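Local structure of exoribonuclease II, mitochondrial (Candida glabrata, 6F3H) at residues V525-V530 / T602-L607; P396-D401 / K546-L551; E610-T615 / T695-M700. The protein is a mitochondrial RNB-family exoribonuclease that degrades RNA from the 3' end as the nuclease component of the mtEXO degradosome. The protein carries 1 engineered substitution. All blocks are in the same frame, centred on the assembly; numbering follows the deposited sequence.

Contact 1. Residues V525-V530 / T602-L607; sequences VTYDKV and TKSTLL. With nucleotides of chain C.
Tyr527 lays one edge of its ring against the start of helix 603-625: Ser604 CB lies near the ring plane, 3.7 Å from Tyr527 CD1. With CG anti to its carbonyl carbon (chi1 -71°), the ring runs past Thr605, whose methyl CG2 reaches Tyr527 CD1 at 3.8 Å. At the backbone end of the tyrosine, Ser604 OG donates to Tyr527 O at 2.6 Å. The serine oxygen sits well to one side of the carbonyl direction (C=O...donor angle 115°) and 25° from its plane. This bond links helix 603-625 to the first turn of helix 527-534. Val530 adds an apolar touch, its CG1 meeting Ser604 CB. Both helices begin here, each with a threonine N-cap. Thr602 and Thr605 form a capping box, in which the return bond from Thr605 N to Thr602 OG1 is weak; Thr526 OG1 accepts from Lys529 N. Asp531 reinforces the junction by accepting from Ser604 N and Thr602 OG1. The far end of the tyrosine belongs to the active site of this RNB-family nuclease: Tyr527 OH donates to O2' of A5 of chain C, the RNA strand, at 2.9 Å, with that ribose oxygen also near the ring plane.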
loop_
_atom_site.group_PDB
_atom_site.type_symbol
_atom_site.label_atom_id
_atom_site.label_comp_id
_atom_site.label_asym_id
_atom_site.label_seq_id
_atom_site.Cartn_x
_atom_site.Cartn_y
_atom_site.Cartn_z
ATOM N N VAL A 525 -10.052 -5.774 -27.930
ATOM C CA VAL A 525 -9.433 -6.965 -27.360
ATOM C C VAL A 525 -9.601 -6.969 -25.853
ATOM O O VAL A 525 -9.588 -5.927 -25.194
ATOM C CB VAL A 525 -7.933 -7.071 -27.713
ATOM C CG1 VAL A 525 -7.781 -7.645 -29.074
ATOM C CG2 VAL A 525 -7.262 -5.703 -27.626
ATOM N N THR A 526 -9.709 -8.173 -25.320
ATOM C CA THR A 526 -9.772 -8.438 -23.903
ATOM C C THR A 526 -8.849 -9.614 -23.644
ATOM O O THR A 526 -8.514 -10.361 -24.562
ATOM C CB THR A 526 -11.194 -8.777 -23.477
ATOM O OG1 THR A 526 -11.612 -9.953 -24.180
ATOM C CG2 THR A 526 -12.121 -7.648 -23.822
ATOM N N TYR A 527 -8.429 -9.777 -22.393
ATOM C CA TYR A 527 -7.602 -10.932 -22.086
ATOM C C TYR A 527 -8.301 -12.210 -22.499
ATOM O O TYR A 527 -7.647 -13.152 -22.949
ATOM C CB TYR A 527 -7.272 -10.979 -20.606
ATOM C CG TYR A 527 -6.298 -9.927 -20.094
ATOM C CD1 TYR A 527 -4.921 -10.095 -20.214
ATOM C CD2 TYR A 527 -6.762 -8.813 -19.398
ATOM C CE1 TYR A 527 -4.038 -9.146 -19.713
ATOM C CE2 TYR A 527 -5.893 -7.873 -18.887
ATOM C CZ TYR A 527 -4.537 -8.035 -19.048
ATOM O OH TYR A 527 -3.690 -7.077 -18.537
ATOM N N ASP A 528 -9.631 -12.246 -22.377
ATOM C CA ASP A 528 -10.395 -13.426 -22.770
ATOM C C ASP A 528 -10.428 -13.591 -24.279
ATOM O O ASP A 528 -10.123 -14.671 -24.791
ATOM C CB ASP A 528 -11.826 -13.333 -22.245
ATOM C CG ASP A 528 -11.923 -13.537 -20.743
ATOM O OD1 ASP A 528 -11.010 -14.148 -20.142
ATOM O OD2 ASP A 528 -12.934 -13.084 -20.169
ATOM N N LYS A 529 -10.799 -12.529 -25.009
ATOM C CA LYS A 529 -10.847 -12.622 -26.464
ATOM C C LYS A 529 -9.530 -13.146 -26.987
ATOM O O LYS A 529 -9.484 -14.163 -27.680
ATOM C CB LYS A 529 -11.170 -11.268 -27.094
ATOM N N VAL A 530 -8.441 -12.515 -26.563
ATOM C CA VAL A 530 -7.098 -12.955 -26.932
ATOM C C VAL A 530 -6.897 -14.418 -26.600
ATOM O O VAL A 530 -6.289 -15.167 -27.373
ATOM C CB VAL A 530 -6.041 -12.082 -26.241
ATOM C CG1 VAL A 530 -4.666 -12.606 -26.548
ATOM C CG2 VAL A 530 -6.174 -10.656 -26.718
ATOM N N THR A 602 -2.859 -16.681 -17.636
ATOM C CA THR A 602 -3.233 -17.201 -18.937
ATOM C C THR A 602 -2.244 -16.727 -19.987
ATOM O O THR A 602 -1.295 -15.988 -19.698
ATOM C CB THR A 602 -4.656 -16.780 -19.301
ATOM O OG1 THR A 602 -4.664 -15.382 -19.589
ATOM C CG2 THR A 602 -5.599 -17.071 -18.182
ATOM N N LYS A 603 -2.511 -17.121 -21.236
ATOM C CA LYS A 603 -1.657 -16.710 -22.341
ATOM C C LYS A 603 -1.645 -15.200 -22.509
ATOM O O LYS A 603 -0.589 -14.621 -22.764
ATOM C CB LYS A 603 -2.104 -17.386 -23.629
ATOM C CG LYS A 603 -1.763 -18.861 -23.725
ATOM C CD LYS A 603 -1.852 -19.344 -25.179
ATOM C CE LYS A 603 -1.851 -20.871 -25.265
ATOM N NZ LYS A 603 -2.440 -21.383 -26.539
ATOM N N SER A 604 -2.808 -14.540 -22.410
ATOM C CA SER A 604 -2.823 -13.085 -22.578
ATOM C C SER A 604 -2.179 -12.352 -21.399
ATOM O O SER A 604 -1.417 -11.402 -21.604
ATOM C CB SER A 604 -4.244 -12.577 -22.832
ATOM O OG SER A 604 -5.224 -13.295 -22.134
ATOM N N THR A 605 -2.489 -12.744 -20.159
ATOM C CA THR A 605 -1.820 -12.120 -19.016
ATOM C C THR A 605 -0.316 -12.300 -19.116
ATOM O O THR A 605 0.454 -11.371 -18.840
ATOM C CB THR A 605 -2.328 -12.688 -17.698
ATOM O OG1 THR A 605 -1.809 -14.012 -17.540
ATOM C CG2 THR A 605 -3.839 -12.743 -17.695
ATOM N N LEU A 606 0.118 -13.518 -19.437
ATOM C CA LEU A 606 1.537 -13.766 -19.597
ATOM C C LEU A 606 2.114 -12.833 -20.637
ATOM O O LEU A 606 3.185 -12.244 -20.447
ATOM C CB LEU A 606 1.757 -15.207 -20.035
ATOM C CG LEU A 606 3.114 -15.451 -20.698
ATOM C CD1 LEU A 606 4.301 -15.222 -19.748
ATOM C CD2 LEU A 606 3.149 -16.816 -21.329
ATOM N N LEU A 607 1.398 -12.674 -21.739
ATOM C CA LEU A 607 1.861 -11.817 -22.814
ATOM C C LEU A 607 2.054 -10.405 -22.308
ATOM O O LEU A 607 3.170 -9.875 -22.309
ATOM C CB LEU A 607 0.823 -11.844 -23.930
ATOM C CG LEU A 607 1.041 -11.224 -25.300
ATOM C CD1 LEU A 607 -0.080 -11.679 -26.160
ATOM C CD2 LEU A 607 1.062 -9.700 -25.239
ATOM P P A C 5 1.345 -3.046 -15.346
ATOM O OP1 A C 5 1.852 -2.014 -16.277
ATOM O OP2 A C 5 1.439 -2.806 -13.878
ATOM O "O5'" A C 5 -0.184 -3.251 -15.688
ATOM C "C5'" A C 5 -0.557 -3.588 -17.008
ATOM C "C4'" A C 5 -1.960 -4.119 -17.087
ATOM O "O4'" A C 5 -2.064 -5.358 -16.346
ATOM C "C3'" A C 5 -3.049 -3.241 -16.500
ATOM O "O3'" A C 5 -3.461 -2.233 -17.395
ATOM C "C2'" A C 5 -4.141 -4.249 -16.206
ATOM O "O2'" A C 5 -4.804 -4.621 -17.405
ATOM C "C1'" A C 5 -3.315 -5.430 -15.716
ATOM N N9 A C 5 -3.078 -5.298 -14.287
ATOM C C8 A C 5 -2.015 -4.735 -13.625
ATOM N N7 A C 5 -2.145 -4.738 -12.322
ATOM C C5 A C 5 -3.385 -5.325 -12.153
ATOM C C6 A C 5 -4.117 -5.637 -11.008
ATOM N N6 A C 5 -3.684 -5.376 -9.768
ATOM N N1 A C 5 -5.322 -6.227 -11.205
ATOM C C2 A C 5 -5.749 -6.484 -12.455
ATOM N N3 A C 5 -5.150 -6.245 -13.620
ATOM C C4 A C 5 -3.972 -5.663 -13.362
#

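Contact 2. Residues P396-D401 / K546-L551; sequences PVFCID and KKQLEL. With MG (magnesium ion), chain E; nucleotides of chain C.
This is a largely van der Waals contact within the RNB domain, in which Phe398 and Pro396, on the segment leading to Asp401, rest against Leu549 and the side-chain amide of Gln548 on helix 543-567. The evidence is mainly the placing of Leu549 CD2, which stands 3.9 Å from the Phe398 ring centroid and only 4° off the ring normal. That is a CH-pi contact centred on one face, and CD2 is about equally far from all six ring carbons. Gln548 takes a different side of the same ring: its OE1 lies near the ring plane, 3.7 Å from Phe398 CZ. The ring and amide planes are 73° apart, so the amide crosses the ring edge instead of stacking on it. An extended chain beyond CG carries that amide on to Pro396, where CG is 3.8 Å from Gln548 NE2. Amide NE2 also donates to Ile414 O in strand 410-416, which ties the helix to the neighbouring sheet. Three residues beyond Phe398, Asp401 binds the magnesium ion through both carboxylate oxygens, alongside two waters and Asp410. Asp401 OD1 also lies close to O2' of A5 of chain C, at a distance too short to trust in detail at this resolution. No hydrogen bond crosses between the two segments: the NE2 of Gln548 is satisfied by Ile414 O, and the chemistry of metal and RNA is left to Asp401, both of whose oxygens bind the ion while OD1 also approaches the A5 ribose.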
loop_
_atom_site.group_PDB
_atom_site.type_symbol
_atom_site.label_atom_id
_atom_site.label_comp_id
_atom_site.label_asym_id
_atom_site.label_seq_id
_atom_site.Cartn_x
_atom_site.Cartn_y
_atom_site.Cartn_z
ATOM N N PRO A 396 -1.552 -1.164 -35.997
ATOM C CA PRO A 396 -2.510 -1.598 -34.974
ATOM C C PRO A 396 -1.868 -1.740 -33.611
ATOM O O PRO A 396 -0.780 -2.309 -33.456
ATOM C CB PRO A 396 -2.985 -2.963 -35.473
ATOM C CG PRO A 396 -1.939 -3.417 -36.404
ATOM C CD PRO A 396 -0.978 -2.301 -36.719
ATOM N N VAL A 397 -2.608 -1.262 -32.612
ATOM C CA VAL A 397 -2.192 -1.218 -31.217
ATOM C C VAL A 397 -3.148 -2.046 -30.389
ATOM O O VAL A 397 -4.339 -1.726 -30.315
ATOM C CB VAL A 397 -2.205 0.214 -30.687
ATOM C CG1 VAL A 397 -1.646 0.239 -29.317
ATOM C CG2 VAL A 397 -1.400 1.067 -31.623
ATOM N N PHE A 398 -2.612 -3.028 -29.672
ATOM C CA PHE A 398 -3.407 -3.930 -28.858
ATOM C C PHE A 398 -3.453 -3.483 -27.394
ATOM O O PHE A 398 -2.432 -3.504 -26.698
ATOM C CB PHE A 398 -2.831 -5.337 -28.957
ATOM C CG PHE A 398 -2.722 -5.871 -30.361
ATOM C CD1 PHE A 398 -3.855 -6.283 -31.051
ATOM C CD2 PHE A 398 -1.480 -6.027 -30.967
ATOM C CE1 PHE A 398 -3.748 -6.814 -32.331
ATOM C CE2 PHE A 398 -1.365 -6.559 -32.245
ATOM C CZ PHE A 398 -2.496 -6.952 -32.926
ATOM N N CYS A 399 -4.652 -3.137 -26.912
ATOM C CA CYS A 399 -4.907 -2.760 -25.518
ATOM C C CYS A 399 -5.677 -3.885 -24.841
ATOM O O CYS A 399 -6.911 -3.928 -24.875
ATOM C CB CYS A 399 -5.673 -1.450 -25.448
ATOM S SG CYS A 399 -4.761 -0.050 -26.135
ATOM N N ILE A 400 -4.933 -4.789 -24.212
ATOM C CA ILE A 400 -5.490 -6.014 -23.643
ATOM C C ILE A 400 -5.831 -5.727 -22.189
ATOM O O ILE A 400 -4.979 -5.832 -21.307
ATOM C CB ILE A 400 -4.518 -7.169 -23.766
ATOM C CG1 ILE A 400 -3.943 -7.162 -25.166
ATOM C CG2 ILE A 400 -5.218 -8.466 -23.428
ATOM C CD1 ILE A 400 -3.047 -8.284 -25.407
ATOM N N ASP A 401 -7.087 -5.367 -21.934
ATOM C CA ASP A 401 -7.571 -5.072 -20.599
ATOM C C ASP A 401 -8.821 -5.944 -20.395
ATOM O O ASP A 401 -9.219 -6.695 -21.285
ATOM C CB ASP A 401 -7.776 -3.555 -20.458
ATOM C CG ASP A 401 -6.551 -2.818 -20.020
ATOM O OD1 ASP A 401 -5.666 -3.452 -19.360
ATOM O OD2 ASP A 401 -6.430 -1.589 -20.315
ATOM N N LYS A 546 -4.219 -11.443 -35.927
ATOM C CA LYS A 546 -4.116 -12.683 -35.166
ATOM C C LYS A 546 -2.682 -13.208 -35.138
ATOM O O LYS A 546 -2.219 -13.707 -34.106
ATOM C CB LYS A 546 -5.083 -13.726 -35.726
ATOM C CG LYS A 546 -4.790 -15.154 -35.289
ATOM C CD LYS A 546 -5.970 -16.100 -35.562
ATOM C CE LYS A 546 -5.583 -17.566 -35.290
ATOM N NZ LYS A 546 -6.726 -18.541 -35.318
ATOM N N LYS A 547 -1.940 -13.073 -36.237
ATOM C CA LYS A 547 -0.575 -13.588 -36.182
ATOM C C LYS A 547 0.354 -12.679 -35.380
ATOM O O LYS A 547 1.315 -13.172 -34.790
ATOM C CB LYS A 547 -0.032 -13.879 -37.590
ATOM C CG LYS A 547 1.504 -14.150 -37.678
ATOM C CD LYS A 547 2.063 -15.385 -36.917
ATOM C CE LYS A 547 1.299 -16.704 -37.161
ATOM N NZ LYS A 547 1.903 -17.806 -36.324
ATOM N N GLN A 548 0.067 -11.383 -35.263
ATOM C CA GLN A 548 0.948 -10.578 -34.427
ATOM C C GLN A 548 0.850 -11.017 -32.970
ATOM O O GLN A 548 1.854 -11.049 -32.243
ATOM C CB GLN A 548 0.599 -9.107 -34.565
ATOM C CG GLN A 548 0.927 -8.490 -35.901
ATOM C CD GLN A 548 0.141 -7.224 -36.157
ATOM O OE1 GLN A 548 -1.075 -7.265 -36.324
ATOM N NE2 GLN A 548 0.827 -6.079 -36.138
ATOM N N LEU A 549 -0.344 -11.425 -32.553
ATOM C CA LEU A 549 -0.535 -11.941 -31.207
ATOM C C LEU A 549 0.237 -13.233 -30.973
ATOM O O LEU A 549 0.897 -13.385 -29.941
ATOM C CB LEU A 549 -2.021 -12.153 -30.964
ATOM C CG LEU A 549 -2.864 -10.882 -31.081
ATOM C CD1 LEU A 549 -4.317 -11.214 -30.921
ATOM C CD2 LEU A 549 -2.481 -9.918 -30.000
ATOM N N GLU A 550 0.132 -14.203 -31.890
ATOM C CA GLU A 550 0.858 -15.448 -31.659
ATOM C C GLU A 550 2.336 -15.170 -31.574
ATOM O O GLU A 550 3.054 -15.759 -30.757
ATOM C CB GLU A 550 0.570 -16.471 -32.747
ATOM C CG GLU A 550 -0.895 -16.608 -33.064
ATOM C CD GLU A 550 -1.155 -17.582 -34.187
ATOM O OE1 GLU A 550 -0.165 -18.087 -34.780
ATOM O OE2 GLU A 550 -2.350 -17.851 -34.461
ATOM N N LEU A 551 2.795 -14.237 -32.388
ATOM C CA LEU A 551 4.188 -13.867 -32.344
ATOM C C LEU A 551 4.525 -13.248 -31.007
ATOM O O LEU A 551 5.540 -13.591 -30.398
ATOM C CB LEU A 551 4.490 -12.910 -33.483
ATOM C CG LEU A 551 5.969 -12.667 -33.708
ATOM C CD1 LEU A 551 6.803 -13.945 -33.553
ATOM C CD2 LEU A 551 6.076 -12.089 -35.090
HETATM MG MG MG E . -4.433 -2.504 -20.244
ATOM P P A C 5 1.345 -3.046 -15.346
ATOM O OP1 A C 5 1.852 -2.014 -16.277
ATOM O OP2 A C 5 1.439 -2.806 -13.878
ATOM O "O5'" A C 5 -0.184 -3.251 -15.688
ATOM C "C5'" A C 5 -0.557 -3.588 -17.008
ATOM C "C4'" A C 5 -1.960 -4.119 -17.087
ATOM O "O4'" A C 5 -2.064 -5.358 -16.346
ATOM C "C3'" A C 5 -3.049 -3.241 -16.500
ATOM O "O3'" A C 5 -3.461 -2.233 -17.395
ATOM C "C2'" A C 5 -4.141 -4.249 -16.206
ATOM O "O2'" A C 5 -4.804 -4.621 -17.405
ATOM C "C1'" A C 5 -3.315 -5.430 -15.716
ATOM N N9 A C 5 -3.078 -5.298 -14.287
ATOM C C8 A C 5 -2.015 -4.735 -13.625
ATOM N N7 A C 5 -2.145 -4.738 -12.322
ATOM C C5 A C 5 -3.385 -5.325 -12.153
ATOM C C6 A C 5 -4.117 -5.637 -11.008
ATOM N N6 A C 5 -3.684 -5.376 -9.768
ATOM N N1 A C 5 -5.322 -6.227 -11.205
ATOM C C2 A C 5 -5.749 -6.484 -12.455
ATOM N N3 A C 5 -5.150 -6.245 -13.620
ATOM C C4 A C 5 -3.972 -5.663 -13.362
ATOM P P C C 6 -3.598 -0.735 -16.892
ATOM O OP1 C C 6 -3.971 0.084 -18.053
ATOM O OP2 C C 6 -2.431 -0.397 -16.060
ATOM O "O5'" C C 6 -4.912 -0.778 -16.025
ATOM C "C5'" C C 6 -6.096 -1.326 -16.583
ATOM C "C4'" C C 6 -7.172 -1.533 -15.542
ATOM O "O4'" C C 6 -6.837 -2.628 -14.648
ATOM C "C3'" C C 6 -7.438 -0.390 -14.589
ATOM O "O3'" C C 6 -8.152 0.679 -15.171
ATOM C "C2'" C C 6 -8.224 -1.094 -13.515
ATOM O "O2'" C C 6 -9.492 -1.419 -14.039
ATOM C "C1'" C C 6 -7.444 -2.402 -13.398
ATOM N N1 C C 6 -6.420 -2.344 -12.317
ATOM C C2 C C 6 -6.838 -2.631 -10.994
ATOM O O2 C C 6 -8.008 -2.947 -10.780
ATOM N N3 C C 6 -6.009 -2.591 -9.932
ATOM C C4 C C 6 -4.757 -2.255 -10.150
ATOM N N4 C C 6 -3.966 -2.238 -9.072
ATOM C C5 C C 6 -4.283 -1.953 -11.472
ATOM C C6 C C 6 -5.124 -1.995 -12.513
HETATM O O HOH W 1 -2.977 -3.693 -20.811
HETATM O O HOH W 2 -3.852 -1.243 -21.652
#

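Contact 3. Residues E610-T615 / T695-M700; sequences EFMILT and TVTSPM. With nucleotides of chain C.
A turn of helix 603-625 faces an irregular segment, 695-700, and the backbones come nearest at Met612 and Thr697, whose CA atoms are 6.4 Å apart. Both segments belong to the RNB domain, and here they form part of the wall of its RNA-binding channel beside the magnesium site. Met612, modelled as selenomethionine, bends at chi2 (-64°) and again at chi3, which folds its tip across toward Thr697; CE reaches Thr697 CB at 3.5 Å. One turn on, Thr615 CB approaches Thr697 CG2 at 4.1 Å, and its methyl CG2 meets Val696 CG2. That threonine directs its hydroxyl back into the helix: Thr615 OG1 donates to Phe611 O from 42° above the carbonyl plane, and the same oxygen also accepts from Thr615 N. Thr697 is turned so that its two branches do different work. CG2, anti to the carbonyl carbon, packs on the helix, while OG1 faces the RNA of chain C, with a weak hydrogen bond to Asn616 ND2 as well. Met612 also borders that RNA, with CB 3.4 Å from O3' of U4 of chain C. At the A5 phosphate of chain C, Thr697 OG1 donates to OP1 at 2.5 Å.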
loop_
_atom_site.group_PDB
_atom_site.type_symbol
_atom_site.label_atom_id
_atom_site.label_comp_id
_atom_site.label_asym_id
_atom_site.label_seq_id
_atom_site.Cartn_x
_atom_site.Cartn_y
_atom_site.Cartn_z
ATOM N N GLU A 610 4.764 -9.829 -19.385
ATOM C CA GLU A 610 6.176 -9.940 -19.721
ATOM C C GLU A 610 6.711 -8.684 -20.355
ATOM O O GLU A 610 7.893 -8.343 -20.188
ATOM C CB GLU A 610 6.409 -11.121 -20.630
ATOM C CG GLU A 610 6.604 -12.336 -19.801
ATOM C CD GLU A 610 7.598 -12.079 -18.656
ATOM O OE1 GLU A 610 8.645 -11.390 -18.846
ATOM O OE2 GLU A 610 7.291 -12.523 -17.532
ATOM N N PHE A 611 5.865 -7.997 -21.088
ATOM C CA PHE A 611 6.321 -6.824 -21.803
ATOM C C PHE A 611 6.432 -5.610 -20.896
ATOM O O PHE A 611 7.380 -4.833 -21.019
ATOM C CB PHE A 611 5.385 -6.607 -22.983
ATOM C CG PHE A 611 5.633 -7.580 -24.107
ATOM C CD1 PHE A 611 6.763 -7.466 -24.910
ATOM C CD2 PHE A 611 4.807 -8.668 -24.291
ATOM C CE1 PHE A 611 7.018 -8.376 -25.914
ATOM C CE2 PHE A 611 5.063 -9.590 -25.294
ATOM C CZ PHE A 611 6.164 -9.442 -26.110
HETATM N N MSE A 612 5.518 -5.462 -19.949
HETATM C CA MSE A 612 5.545 -4.329 -19.035
HETATM C C MSE A 612 6.721 -4.386 -18.149
HETATM O O MSE A 612 7.418 -3.396 -17.971
HETATM C CB MSE A 612 4.296 -4.315 -18.208
HETATM C CG MSE A 612 3.090 -4.512 -19.071
HETATM SE SE MSE A 612 2.835 -3.038 -20.333
HETATM C CE MSE A 612 1.461 -2.125 -19.313
ATOM N N ILE A 613 6.915 -5.575 -17.586
ATOM C CA ILE A 613 8.149 -5.875 -16.869
ATOM C C ILE A 613 9.353 -5.427 -17.677
ATOM O O ILE A 613 10.258 -4.746 -17.174
ATOM C CB ILE A 613 8.223 -7.376 -16.562
ATOM C CG1 ILE A 613 6.976 -7.813 -15.803
ATOM C CG2 ILE A 613 9.543 -7.723 -15.903
ATOM C CD1 ILE A 613 7.033 -9.224 -15.362
ATOM N N LEU A 614 9.373 -5.793 -18.949
ATOM C CA LEU A 614 10.551 -5.490 -19.732
ATOM C C LEU A 614 10.673 -3.998 -19.961
ATOM O O LEU A 614 11.735 -3.416 -19.736
ATOM C CB LEU A 614 10.485 -6.223 -21.049
ATOM C CG LEU A 614 11.650 -5.719 -21.895
ATOM C CD1 LEU A 614 12.990 -6.058 -21.227
ATOM C CD2 LEU A 614 11.549 -6.274 -23.295
ATOM N N THR A 615 9.578 -3.362 -20.357
ATOM C CA THR A 615 9.552 -1.917 -20.534
ATOM C C THR A 615 10.057 -1.201 -19.306
ATOM O O THR A 615 10.821 -0.238 -19.396
ATOM C CB THR A 615 8.123 -1.470 -20.770
ATOM O OG1 THR A 615 7.543 -2.269 -21.799
ATOM C CG2 THR A 615 8.081 -0.011 -21.128
ATOM N N THR A 695 8.961 2.100 -12.993
ATOM C CA THR A 695 7.643 1.835 -13.555
ATOM C C THR A 695 7.155 3.052 -14.322
ATOM O O THR A 695 7.080 4.149 -13.771
ATOM C CB THR A 695 6.632 1.456 -12.468
ATOM O OG1 THR A 695 6.442 2.560 -11.582
ATOM C CG2 THR A 695 7.108 0.260 -11.684
ATOM N N VAL A 696 6.804 2.839 -15.591
ATOM C CA VAL A 696 6.375 3.897 -16.500
ATOM C C VAL A 696 5.093 3.501 -17.223
ATOM O O VAL A 696 4.468 4.317 -17.909
ATOM C CB VAL A 696 7.481 4.189 -17.509
ATOM C CG1 VAL A 696 8.560 5.018 -16.877
ATOM C CG2 VAL A 696 8.039 2.883 -17.968
ATOM N N THR A 697 4.712 2.239 -17.098
ATOM C CA THR A 697 3.613 1.696 -17.868
ATOM C C THR A 697 2.243 2.157 -17.407
ATOM O O THR A 697 1.271 1.926 -18.129
ATOM C CB THR A 697 3.674 0.187 -17.783
ATOM O OG1 THR A 697 3.632 -0.205 -16.407
ATOM C CG2 THR A 697 4.961 -0.291 -18.380
ATOM N N SER A 698 2.120 2.765 -16.229
ATOM C CA SER A 698 0.808 3.133 -15.689
ATOM C C SER A 698 0.805 4.543 -15.130
ATOM O O SER A 698 0.542 4.758 -13.953
ATOM C CB SER A 698 0.401 2.145 -14.608
ATOM O OG SER A 698 0.843 0.876 -14.970
ATOM N N PRO A 699 1.038 5.542 -15.968
ATOM C CA PRO A 699 1.106 6.918 -15.467
ATOM C C PRO A 699 -0.229 7.507 -15.011
ATOM O O PRO A 699 -0.212 8.608 -14.457
ATOM C CB PRO A 699 1.678 7.691 -16.659
ATOM C CG PRO A 699 1.265 6.906 -17.846
ATOM C CD PRO A 699 1.247 5.472 -17.422
HETATM N N MSE A 700 -1.374 6.858 -15.221
HETATM C CA MSE A 700 -2.656 7.471 -14.810
HETATM C C MSE A 700 -3.178 6.947 -13.510
HETATM O O MSE A 700 -4.250 7.338 -13.057
HETATM C CB MSE A 700 -3.755 7.223 -15.813
HETATM C CG MSE A 700 -3.605 7.870 -17.153
HETATM SE SE MSE A 700 -4.865 7.036 -18.418
HETATM C CE MSE A 700 -6.469 8.076 -18.069
ATOM P P A C 5 1.345 -3.046 -15.346
ATOM O OP1 A C 5 1.852 -2.014 -16.277
ATOM O OP2 A C 5 1.439 -2.806 -13.878
ATOM O "O5'" A C 5 -0.184 -3.251 -15.688
ATOM C "C5'" A C 5 -0.557 -3.588 -17.008
ATOM C "C4'" A C 5 -1.960 -4.119 -17.087
ATOM O "O4'" A C 5 -2.064 -5.358 -16.346
ATOM C "C3'" A C 5 -3.049 -3.241 -16.500
ATOM O "O3'" A C 5 -3.461 -2.233 -17.395
ATOM C "C2'" A C 5 -4.141 -4.249 -16.206
ATOM O "O2'" A C 5 -4.804 -4.621 -17.405
ATOM C "C1'" A C 5 -3.315 -5.430 -15.716
ATOM N N9 A C 5 -3.078 -5.298 -14.287
ATOM C C8 A C 5 -2.015 -4.735 -13.625
ATOM N N7 A C 5 -2.145 -4.738 -12.322
ATOM C C5 A C 5 -3.385 -5.325 -12.153
ATOM C C6 A C 5 -4.117 -5.637 -11.008
ATOM N N6 A C 5 -3.684 -5.376 -9.768
ATOM N N1 A C 5 -5.322 -6.227 -11.205
ATOM C C2 A C 5 -5.749 -6.484 -12.455
ATOM N N3 A C 5 -5.150 -6.245 -13.620
ATOM C C4 A C 5 -3.972 -5.663 -13.362
ATOM P P U C 4 4.522 -5.029 -11.687
ATOM O OP1 U C 4 5.254 -3.904 -12.299
ATOM O OP2 U C 4 3.718 -4.814 -10.470
ATOM O "O5'" U C 4 3.533 -5.535 -12.792
ATOM C "C5'" U C 4 4.051 -6.086 -13.975
ATOM C "C4'" U C 4 2.923 -6.539 -14.817
ATOM O "O4'" U C 4 2.341 -7.728 -14.229
ATOM C "C3'" U C 4 1.767 -5.572 -14.868
ATOM O "O3'" U C 4 1.988 -4.466 -15.715
ATOM C "C2'" U C 4 0.616 -6.475 -15.268
ATOM O "O2'" U C 4 0.677 -6.788 -16.650
ATOM C "C1'" U C 4 0.949 -7.739 -14.471
ATOM N N1 U C 4 0.232 -7.764 -13.176
ATOM C C2 U C 4 -1.017 -8.349 -13.194
ATOM O O2 U C 4 -1.501 -8.842 -14.195
ATOM N N3 U C 4 -1.675 -8.355 -11.999
ATOM C C4 U C 4 -1.213 -7.830 -10.815
ATOM O O4 U C 4 -1.939 -7.921 -9.821
ATOM C C5 U C 4 0.090 -7.227 -10.871
ATOM C C6 U C 4 0.754 -7.213 -12.022
#

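All three contacts lie within the RNB domain. Contacts 1 and 2 have centres 9 Å apart and touch where Tyr527 packs on the backbone of Ile400 and Asp401. Along the chain their segments alternate, and helices 527-534 and 543-567 follow one another. Contact 3 comes last, its centre about 17 Å from those of the other two; it continues along helix 603-625 from contact 1 without otherwise touching it, and its nearest atoms are about 6 Å from contact 2. Each contact brings a residue to the same nucleotide, A5 of chain C: 525-530 and 396-401 approach its ribose, 695-700 its phosphate. Segments distant in sequence thus converge on one nucleotide beside the magnesium ion.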